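Local coordinates for protein DNA polymerase (Pyrobaculum calidifontis, PDB 5MDN) that probably catalyses template-directed DNA synthesis, adding deoxyribonucleotides from their triphosphates to a growing strand with release of diphosphate, as a family B polymerase, at residues 58-67 / 84-95. Numbering follows the deposited sequence.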
ATOM      1  N   LEU A  58      31.142 -16.019  21.758  1.00 78.16           N
ATOM      2  CA  LEU A  58      30.662 -14.946  20.898  1.00 73.96           C
ATOM      3  C   LEU A  58      31.536 -13.700  20.968  1.00 74.62           C
ATOM      4  O   LEU A  58      31.530 -12.903  20.026  1.00 75.65           O
ATOM      5  CB  LEU A  58      29.219 -14.599  21.264  1.00 70.12           C
ATOM      6  CG  LEU A  58      28.189 -15.601  20.742  1.00 67.81           C
ATOM      7  CD1 LEU A  58      26.782 -15.183  21.119  1.00 67.93           C
ATOM      8  CD2 LEU A  58      28.319 -15.770  19.236  1.00 68.72           C
ATOM      9  N   SER A  59      32.280 -13.510  22.059  1.00 75.14           N
ATOM     10  CA  SER A  59      33.104 -12.315  22.215  1.00 70.20           C
ATOM     11  C   SER A  59      34.264 -12.246  21.228  1.00 70.54           C
ATOM     12  O   SER A  59      34.864 -11.176  21.084  1.00 67.19           O
ATOM     13  CB  SER A  59      33.641 -12.239  23.644  1.00 68.72           C
ATOM     14  OG  SER A  59      32.614 -11.887  24.557  1.00 66.65           O
ATOM     15  N   ARG A  60      34.599 -13.345  20.548  1.00 73.58           N
ATOM     16  CA  ARG A  60      35.693 -13.313  19.584  1.00 75.39           C
ATOM     17  C   ARG A  60      35.295 -12.697  18.249  1.00 72.26           C
ATOM     18  O   ARG A  60      36.180 -12.311  17.479  1.00 75.30           O
ATOM     19  CB  ARG A  60      36.235 -14.723  19.337  1.00 82.16           C
ATOM     20  CG  ARG A  60      35.248 -15.660  18.659  1.00 88.53           C
ATOM     21  CD  ARG A  60      35.943 -16.621  17.713  1.00 90.97           C
ATOM     22  NE  ARG A  60      35.935 -16.126  16.340  1.00 92.46           N
ATOM     23  CZ  ARG A  60      36.928 -15.438  15.786  1.00 92.76           C
ATOM     24  NH1 ARG A  60      38.020 -15.166  16.487  1.00 94.56           N
ATOM     25  NH2 ARG A  60      36.834 -15.031  14.528  1.00 92.16           N
ATOM     26  N   VAL A  61      34.000 -12.607  17.950  1.00 73.01           N
ATOM     27  CA  VAL A  61      33.555 -12.123  16.647  1.00 70.23           C
ATOM     28  C   VAL A  61      33.067 -10.681  16.752  1.00 66.89           C
ATOM     29  O   VAL A  61      33.134  -9.924  15.777  1.00 64.41           O
ATOM     30  CB  VAL A  61      32.468 -13.046  16.058  1.00 70.57           C
ATOM     31  CG1 VAL A  61      31.172 -12.942  16.846  1.00 71.63           C
ATOM     32  CG2 VAL A  61      32.242 -12.741  14.583  1.00 71.96           C
ATOM     33  N   ALA A  62      32.601 -10.283  17.930  1.00 67.21           N
ATOM     34  CA  ALA A  62      32.053  -8.950  18.141  1.00 64.87           C
ATOM     35  C   ALA A  62      31.882  -8.732  19.643  1.00 64.09           C
ATOM     36  O   ALA A  62      31.789  -9.701  20.401  1.00 66.60           O
ATOM     37  CB  ALA A  62      30.708  -8.777  17.417  1.00 63.47           C
ATOM     38  N   PRO A  63      31.835  -7.475  20.087  1.00 60.66           N
ATOM     39  CA  PRO A  63      31.620  -7.212  21.516  1.00 60.45           C
ATOM     40  C   PRO A  63      30.204  -7.574  21.941  1.00 61.46           C
ATOM     41  O   PRO A  63      29.237  -7.333  21.216  1.00 61.27           O
ATOM     42  CB  PRO A  63      31.878  -5.706  21.645  1.00 60.23           C
ATOM     43  CG  PRO A  63      31.642  -5.162  20.279  1.00 60.79           C
ATOM     44  CD  PRO A  63      32.093  -6.236  19.333  1.00 61.45           C
ATOM     45  N   VAL A  64      30.094  -8.161  23.131  1.00 63.09           N
ATOM     46  CA  VAL A  64      28.828  -8.637  23.673  1.00 58.73           C
ATOM     47  C   VAL A  64      28.583  -7.949  25.009  1.00 59.59           C
ATOM     48  O   VAL A  64      29.476  -7.903  25.863  1.00 61.78           O
ATOM     49  CB  VAL A  64      28.823 -10.169  23.842  1.00 56.14           C
ATOM     50  CG1 VAL A  64      27.505 -10.637  24.440  1.00 56.03           C
ATOM     51  CG2 VAL A  64      29.079 -10.848  22.504  1.00 56.23           C
ATOM     52  N   GLU A  65      27.374  -7.410  25.185  1.00 58.24           N
ATOM     53  CA  GLU A  65      27.025  -6.768  26.448  1.00 59.58           C
ATOM     54  C   GLU A  65      26.772  -7.800  27.539  1.00 58.52           C
ATOM     55  O   GLU A  65      27.279  -7.672  28.660  1.00 63.10           O
ATOM     56  CB  GLU A  65      25.801  -5.871  26.260  1.00 64.37           C
ATOM     57  CG  GLU A  65      25.461  -5.015  27.471  1.00 70.14           C
ATOM     58  CD  GLU A  65      26.310  -3.763  27.561  1.00 75.91           C
ATOM     59  OE1 GLU A  65      26.722  -3.243  26.502  1.00 78.14           O
ATOM     60  OE2 GLU A  65      26.565  -3.298  28.691  1.00 82.20           O
ATOM     61  N   ALA A  66      25.997  -8.836  27.228  1.00 57.47           N
ATOM     62  CA  ALA A  66      25.675  -9.885  28.188  1.00 57.03           C
ATOM     63  C   ALA A  66      25.081 -11.063  27.429  1.00 56.14           C
ATOM     64  O   ALA A  66      24.698 -10.947  26.263  1.00 55.31           O
ATOM     65  CB  ALA A  66      24.707  -9.387  29.267  1.00 54.67           C
ATOM     66  N   VAL A  67      25.017 -12.204  28.111  1.00 55.62           N
ATOM     67  CA  VAL A  67      24.301 -13.385  27.636  1.00 56.36           C
ATOM     68  C   VAL A  67      23.468 -13.899  28.801  1.00 62.50           C
ATOM     69  O   VAL A  67      24.012 -14.470  29.755  1.00 68.41           O
ATOM     70  CB  VAL A  67      25.244 -14.476  27.112  1.00 51.10           C
ATOM     71  CG1 VAL A  67      24.464 -15.737  26.792  1.00 49.02           C
ATOM     72  CG2 VAL A  67      25.986 -13.987  25.877  1.00 50.23           C
ATOM     73  N   VAL A  84      21.184 -13.317  23.811  1.00 50.85           N
ATOM     74  CA  VAL A  84      22.458 -12.686  23.489  1.00 51.88           C
ATOM     75  C   VAL A  84      22.215 -11.204  23.242  1.00 50.94           C
ATOM     76  O   VAL A  84      21.393 -10.831  22.400  1.00 53.16           O
ATOM     77  CB  VAL A  84      23.106 -13.345  22.263  1.00 53.52           C
ATOM     78  CG1 VAL A  84      24.411 -12.648  21.917  1.00 54.28           C
ATOM     79  CG2 VAL A  84      23.323 -14.833  22.510  1.00 54.82           C
ATOM     80  N   VAL A  85      22.936 -10.356  23.969  1.00 50.96           N
ATOM     81  CA  VAL A  85      22.734  -8.913  23.938  1.00 51.54           C
ATOM     82  C   VAL A  85      23.982  -8.280  23.336  1.00 54.37           C
ATOM     83  O   VAL A  85      25.057  -8.295  23.948  1.00 56.19           O
ATOM     84  CB  VAL A  85      22.440  -8.347  25.334  1.00 50.41           C
ATOM     85  CG1 VAL A  85      22.111  -6.864  25.247  1.00 50.59           C
ATOM     86  CG2 VAL A  85      21.299  -9.116  25.985  1.00 49.55           C
ATOM     87  N   ALA A  86      23.841  -7.726  22.135  1.00 50.84           N
ATOM     88  CA  ALA A  86      24.932  -7.035  21.469  1.00 51.05           C
ATOM     89  C   ALA A  86      25.102  -5.625  22.029  1.00 53.80           C
ATOM     90  O   ALA A  86      24.217  -5.080  22.695  1.00 55.60           O
ATOM     91  CB  ALA A  86      24.687  -6.968  19.962  1.00 50.40           C
ATOM     92  N   LYS A  87      26.265  -5.034  21.750  1.00 59.55           N
ATOM     93  CA  LYS A  87      26.506  -3.661  22.181  1.00 61.84           C
ATOM     94  C   LYS A  87      25.877  -2.658  21.223  1.00 55.36           C
ATOM     95  O   LYS A  87      25.306  -1.656  21.665  1.00 49.19           O
ATOM     96  CB  LYS A  87      28.007  -3.397  22.325  1.00 68.46           C
ATOM     97  CG  LYS A  87      28.609  -3.913  23.628  1.00 73.65           C
ATOM     98  CD  LYS A  87      29.983  -3.307  23.884  1.00 76.74           C
ATOM     99  CE  LYS A  87      29.886  -1.863  24.365  1.00 79.39           C
ATOM    100  NZ  LYS A  87      29.937  -1.761  25.852  1.00 77.82           N
ATOM    101  N   VAL A  88      25.956  -2.910  19.918  1.00 57.89           N
ATOM    102  CA  VAL A  88      25.351  -2.024  18.923  1.00 59.07           C
ATOM    103  C   VAL A  88      24.593  -2.867  17.901  1.00 57.53           C
ATOM    104  O   VAL A  88      24.935  -4.040  17.692  1.00 58.85           O
ATOM    105  CB  VAL A  88      26.409  -1.139  18.243  1.00 59.46           C
ATOM    106  CG1 VAL A  88      26.984  -0.133  19.234  1.00 58.06           C
ATOM    107  CG2 VAL A  88      27.511  -1.986  17.636  1.00 59.55           C
ATOM    108  N   PRO A  89      23.557  -2.320  17.254  1.00 55.11           N
ATOM    109  CA  PRO A  89      22.763  -3.133  16.312  1.00 55.91           C
ATOM    110  C   PRO A  89      23.552  -3.681  15.135  1.00 58.54           C
ATOM    111  O   PRO A  89      23.192  -4.738  14.601  1.00 58.50           O
ATOM    112  CB  PRO A  89      21.673  -2.160  15.844  1.00 53.85           C
ATOM    113  CG  PRO A  89      21.574  -1.140  16.923  1.00 53.50           C
ATOM    114  CD  PRO A  89      22.960  -0.992  17.480  1.00 53.66           C
ATOM    115  N   GLU A  90      24.597  -2.980  14.691  1.00 56.07           N
ATOM    116  CA  GLU A  90      25.332  -3.407  13.504  1.00 61.26           C
ATOM    117  C   GLU A  90      25.956  -4.789  13.676  1.00 59.34           C
ATOM    118  O   GLU A  90      26.075  -5.539  12.701  1.00 56.93           O
ATOM    119  CB  GLU A  90      26.393  -2.364  13.148  1.00 70.77           C
ATOM    120  CG  GLU A  90      25.812  -1.008  12.731  1.00 79.36           C
ATOM    121  CD  GLU A  90      25.435  -0.119  13.909  1.00 82.91           C
ATOM    122  OE1 GLU A  90      24.935  -0.648  14.924  1.00 79.91           O
ATOM    123  OE2 GLU A  90      25.624   1.112  13.810  1.00 89.22           O
ATOM    124  N   ASP A  91      26.364  -5.145  14.894  1.00 68.08           N
ATOM    125  CA  ASP A  91      27.052  -6.409  15.136  1.00 67.30           C
ATOM    126  C   ASP A  91      26.113  -7.608  15.228  1.00 60.75           C
ATOM    127  O   ASP A  91      26.595  -8.732  15.408  1.00 59.48           O
ATOM    128  CB  ASP A  91      27.878  -6.326  16.422  1.00 73.10           C
ATOM    129  CG  ASP A  91      28.872  -5.184  16.409  1.00 78.57           C
ATOM    130  OD1 ASP A  91      29.332  -4.801  15.313  1.00 79.21           O
ATOM    131  OD2 ASP A  91      29.206  -4.679  17.502  1.00 84.54           O
ATOM    132  N   VAL A  92      24.796  -7.406  15.115  1.00 59.19           N
ATOM    133  CA  VAL A  92      23.854  -8.495  15.360  1.00 58.96           C
ATOM    134  C   VAL A  92      23.972  -9.593  14.304  1.00 62.63           C
ATOM    135  O   VAL A  92      23.793 -10.777  14.616  1.00 65.12           O
ATOM    136  CB  VAL A  92      22.419  -7.940  15.451  1.00 55.69           C
ATOM    137  CG1 VAL A  92      21.411  -9.064  15.628  1.00 54.31           C
ATOM    138  CG2 VAL A  92      22.309  -6.964  16.610  1.00 54.13           C
ATOM    139  N   ARG A  93      24.295  -9.240  13.056  1.00 70.15           N
ATOM    140  CA  ARG A  93      24.456 -10.268  12.027  1.00 74.87           C
ATOM    141  C   ARG A  93      25.678 -11.136  12.299  1.00 71.36           C
ATOM    142  O   ARG A  93      25.610 -12.367  12.205  1.00 68.19           O
ATOM    143  CB  ARG A  93      24.571  -9.640  10.637  1.00 83.93           C
ATOM    144  CG  ARG A  93      23.286  -9.104  10.029  1.00 90.75           C
ATOM    145  CD  ARG A  93      22.422 -10.253   9.509  1.00 95.25           C
ATOM    146  NE  ARG A  93      21.159  -9.789   8.939  1.00100.31           N
ATOM    147  CZ  ARG A  93      21.044  -9.314   7.703  1.00105.19           C
ATOM    148  NH1 ARG A  93      22.113  -9.253   6.920  1.00109.23           N
ATOM    149  NH2 ARG A  93      19.866  -8.905   7.246  1.00106.51           N
ATOM    150  N   LYS A  94      26.814 -10.508  12.618  1.00 68.54           N
ATOM    151  CA  LYS A  94      28.018 -11.262  12.953  1.00 69.80           C
ATOM    152  C   LYS A  94      27.761 -12.219  14.108  1.00 68.17           C
ATOM    153  O   LYS A  94      28.210 -13.371  14.083  1.00 70.46           O
ATOM    154  CB  LYS A  94      29.162 -10.305  13.287  1.00 71.55           C
ATOM    155  CG  LYS A  94      29.639  -9.471  12.109  1.00 73.23           C
ATOM    156  CD  LYS A  94      30.859  -8.644  12.477  1.00 75.41           C
ATOM    157  CE  LYS A  94      30.484  -7.467  13.366  1.00 78.36           C
ATOM    158  NZ  LYS A  94      31.650  -6.571  13.619  1.00 78.88           N
ATOM    159  N   LEU A  95      27.039 -11.759  15.131  1.00 64.23           N
ATOM    160  CA  LEU A  95      26.766 -12.609  16.283  1.00 64.27           C
ATOM    161  C   LEU A  95      25.734 -13.680  15.950  1.00 70.18           C
ATOM    162  O   LEU A  95      25.825 -14.807  16.447  1.00 70.93           O
ATOM    163  CB  LEU A  95      26.304 -11.755  17.460  1.00 62.26           C
ATOM    164  CG  LEU A  95      27.331 -10.718  17.911  1.00 60.81           C
ATOM    165  CD1 LEU A  95      26.681  -9.641  18.752  1.00 59.27           C
ATOM    166  CD2 LEU A  95      28.452 -11.390  18.684  1.00 63.27           C
TER
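A classic beta bulge, set at the open end of the hairpin formed by strands 64-74 and 77-86, is where Glu65 and Ala66 together face Val85. Glu65 N donates to Val85 O at 2.8 Å, with an N-H...O angle of 141°; Ala66 N adds a weak bond to the same oxygen, and Val85 N returns one to Ala66 O at 3.0 Å. One carbonyl thus serves two successive amides, and the register slips by one residue between Val64 and Ala66.

Ahead of the bulge, the chain leading into the hairpin lies against the start of helix 92-100. Leu95 is the central apolar residue here: its CD2 branch meets Val61 CG1 at 3.6 Å and also touches Ala62 CB and Val64 CG2. Leu58 and Val84 approach tip to tip, Leu58 CD1 being 3.6 Å from Val84 CG1, and Phe42 of strand 41-46 lies against both Val84 and Leu95.

On the partly exposed side, the side chains of Lys87 and Glu65 run nearly perpendicular to each other. Bends at chi3 (76°) and chi4 (96°) turn the end of Lys87 so that NZ lies 3.6 Å from Glu65 OE1 in a salt bridge, while Lys87 CD rests 3.8 Å from Pro63 CB. An alanine in place of Lys87 would probably leave the Glu65 carboxylate without this cationic mate and remove the methylene contact with Pro63 CB. Asp91, paired within its own segment with Lys94, sets OD2 beside Pro63 CG.

The chemistry is therefore divided: backbone bonds fix the bulge, aliphatic branches join hairpin to helix, and the Glu65-Lys87 pair adds a partly exposed ionic contact beside them.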